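Phosphatidylglycerophosphatase B (Bacillus subtilis, PDB 6FMX) removes the terminal phosphate of phosphatidylglycerophosphate to give phosphatidylglycerol, and also acts on undecaprenyl pyrophosphate in the cell membrane. Local coordinates at residues P127-S132 with I182-L187. Residues are numbered along the deposited sequence; the frame is centred on the assembly and turned at random.
Sequences PLVHES and ISRVYL. With WO4 (tungstate(VI)ion), chain G.
The carbonyl oxygen of Leu187, just past the end of helix 166-186, is approached by two groups of the 127-132 loop. Leu128 N donates a hydrogen bond to Leu187 O at 2.8 Å, nearly straight at 159°. Pro127 CA adds a CA-H...O contact to Leu187 O at 3.4 Å. The side chains of Leu128 and Leu187 cross at about a right angle, with Leu187 CD2 3.8 Å from Leu128 CB. Leu128 CD1 also reaches Tyr186 CE1 at 4.2 Å. Val129 CG2 meets Leu187 CB and sits obliquely to the Arg184 guanidinium.

Arg184 bends at chi2 (-54°) and chi3 (-71°), which turns its guanidinium to the tungstate. Arg184 NH2 donates to tungstate O1 at 2.9 Å, in the guanidinium plane; NE makes a weak bond to O4. A water in the same plane accepts from Arg184 NH2 and donates to His130 O, the water oxygen 2.8 Å from His130 O. Arg184 NH1 is hydrogen-bonded to Thr69 OG1. Lys115, Arg122, Ser138, Gly139 and His140 also bind the ion. Bonds at NH1 and NH2, with a weaker one at NE, should limit the guanidinium's rotation, and the bound oxyanion is consistent with a phosphate-binding role for Arg184 in motif III.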
loop_
_atom_site.group_PDB
_atom_site.type_symbol
_atom_site.label_atom_id
_atom_site.label_comp_id
_atom_site.label_asym_id
_atom_site.label_seq_id
_atom_site.Cartn_x
_atom_site.Cartn_y
_atom_site.Cartn_z
ATOM N N PRO A 127 -1.209 -17.953 10.671
ATOM C CA PRO A 127 -1.285 -16.497 10.828
ATOM C C PRO A 127 -0.708 -16.078 12.170
ATOM O O PRO A 127 -0.877 -16.769 13.176
ATOM C CB PRO A 127 -2.787 -16.210 10.754
ATOM C CG PRO A 127 -3.411 -17.465 11.312
ATOM C CD PRO A 127 -2.516 -18.601 10.888
ATOM N N LEU A 128 -0.018 -14.940 12.181
ATOM C CA LEU A 128 0.463 -14.369 13.428
ATOM C C LEU A 128 -0.342 -13.154 13.859
ATOM O O LEU A 128 -0.134 -12.644 14.964
ATOM C CB LEU A 128 1.940 -13.985 13.302
ATOM C CG LEU A 128 2.888 -15.181 13.257
ATOM C CD1 LEU A 128 4.296 -14.727 12.880
ATOM C CD2 LEU A 128 2.867 -15.930 14.603
ATOM N N VAL A 129 -1.252 -12.676 13.017
ATOM C CA VAL A 129 -2.100 -11.542 13.350
ATOM C C VAL A 129 -3.527 -11.872 12.942
ATOM O O VAL A 129 -3.786 -12.771 12.136
ATOM C CB VAL A 129 -1.635 -10.225 12.682
ATOM C CG1 VAL A 129 -0.372 -9.703 13.360
ATOM C CG2 VAL A 129 -1.420 -10.401 11.190
ATOM N N HIS A 130 -4.460 -11.129 13.524
ATOM C CA HIS A 130 -5.877 -11.338 13.283
ATOM C C HIS A 130 -6.309 -10.657 11.989
ATOM O O HIS A 130 -5.769 -9.621 11.595
ATOM C CB HIS A 130 -6.694 -10.800 14.459
ATOM C CG HIS A 130 -8.089 -10.396 14.097
ATOM N ND1 HIS A 130 -9.160 -11.259 14.198
ATOM C CD2 HIS A 130 -8.592 -9.222 13.645
ATOM C CE1 HIS A 130 -10.261 -10.637 13.815
ATOM N NE2 HIS A 130 -9.944 -9.401 13.473
ATOM N N GLU A 131 -7.292 -11.260 11.326
ATOM C CA GLU A 131 -7.918 -10.672 10.152
ATOM C C GLU A 131 -9.386 -11.071 10.142
ATOM O O GLU A 131 -9.755 -12.127 10.659
ATOM C CB GLU A 131 -7.226 -11.118 8.853
ATOM C CG GLU A 131 -7.023 -12.631 8.732
ATOM C CD GLU A 131 -8.291 -13.353 8.323
ATOM O OE1 GLU A 131 -8.419 -14.570 8.591
ATOM O OE2 GLU A 131 -9.168 -12.688 7.721
ATOM N N SER A 132 -10.223 -10.222 9.553
ATOM C CA SER A 132 -11.661 -10.475 9.504
ATOM C C SER A 132 -12.230 -10.138 8.132
ATOM O O SER A 132 -13.304 -9.540 8.022
ATOM C CB SER A 132 -12.391 -9.688 10.589
ATOM O OG SER A 132 -12.445 -8.313 10.251
ATOM N N ILE A 182 5.922 -7.241 2.580
ATOM C CA ILE A 182 6.670 -8.424 3.012
ATOM C C ILE A 182 6.099 -8.956 4.319
ATOM O O ILE A 182 5.955 -10.171 4.511
ATOM C CB ILE A 182 8.168 -8.094 3.162
ATOM C CG1 ILE A 182 8.846 -7.919 1.802
ATOM C CG2 ILE A 182 8.883 -9.165 3.985
ATOM C CD1 ILE A 182 10.241 -7.288 1.939
ATOM N N SER A 183 5.748 -8.039 5.226
ATOM C CA SER A 183 5.255 -8.414 6.546
ATOM C C SER A 183 3.924 -9.152 6.469
ATOM O O SER A 183 3.676 -10.044 7.281
ATOM C CB SER A 183 5.130 -7.167 7.430
ATOM O OG SER A 183 3.936 -6.446 7.155
ATOM N N ARG A 184 3.058 -8.816 5.504
ATOM C CA ARG A 184 1.799 -9.550 5.385
ATOM C C ARG A 184 2.034 -10.995 4.972
ATOM O O ARG A 184 1.296 -11.892 5.399
ATOM C CB ARG A 184 0.855 -8.876 4.382
ATOM C CG ARG A 184 0.707 -7.365 4.562
ATOM C CD ARG A 184 0.288 -7.039 5.992
ATOM N NE ARG A 184 -1.090 -7.430 6.275
ATOM C CZ ARG A 184 -1.623 -7.445 7.494
ATOM N NH1 ARG A 184 -0.894 -7.104 8.549
ATOM N NH2 ARG A 184 -2.886 -7.807 7.659
ATOM N N VAL A 185 3.046 -11.245 4.143
ATOM C CA VAL A 185 3.360 -12.619 3.775
ATOM C C VAL A 185 4.076 -13.320 4.924
ATOM O O VAL A 185 3.746 -14.459 5.275
ATOM C CB VAL A 185 4.191 -12.658 2.482
ATOM C CG1 VAL A 185 4.497 -14.093 2.114
ATOM C CG2 VAL A 185 3.436 -11.945 1.336
ATOM N N TYR A 186 5.048 -12.640 5.538
ATOM C CA TYR A 186 5.739 -13.173 6.712
ATOM C C TYR A 186 4.759 -13.580 7.809
ATOM O O TYR A 186 4.889 -14.655 8.410
ATOM C CB TYR A 186 6.729 -12.129 7.252
ATOM C CG TYR A 186 7.478 -12.584 8.495
ATOM C CD1 TYR A 186 6.885 -12.529 9.750
ATOM C CD2 TYR A 186 8.784 -13.049 8.413
ATOM C CE1 TYR A 186 7.553 -12.954 10.883
ATOM C CE2 TYR A 186 9.473 -13.466 9.554
ATOM C CZ TYR A 186 8.844 -13.413 10.782
ATOM O OH TYR A 186 9.495 -13.831 11.921
ATOM N N LEU A 187 3.812 -12.704 8.128
ATOM C CA LEU A 187 2.877 -12.943 9.221
ATOM C C LEU A 187 1.762 -13.914 8.848
ATOM O O LEU A 187 0.873 -14.158 9.673
ATOM C CB LEU A 187 2.279 -11.618 9.704
ATOM C CG LEU A 187 3.275 -10.629 10.315
ATOM C CD1 LEU A 187 2.662 -9.245 10.463
ATOM C CD2 LEU A 187 3.783 -11.150 11.670
HETATM W W WO4 G . -5.333 -6.925 5.068
HETATM O O1 WO4 G . -5.242 -8.582 6.250
HETATM O O2 WO4 G . -6.509 -7.245 3.445
HETATM O O3 WO4 G . -6.242 -5.427 6.106
HETATM O O4 WO4 G . -3.469 -6.519 4.446
HETATM O O HOH W 1 -4.389 -7.471 10.406
#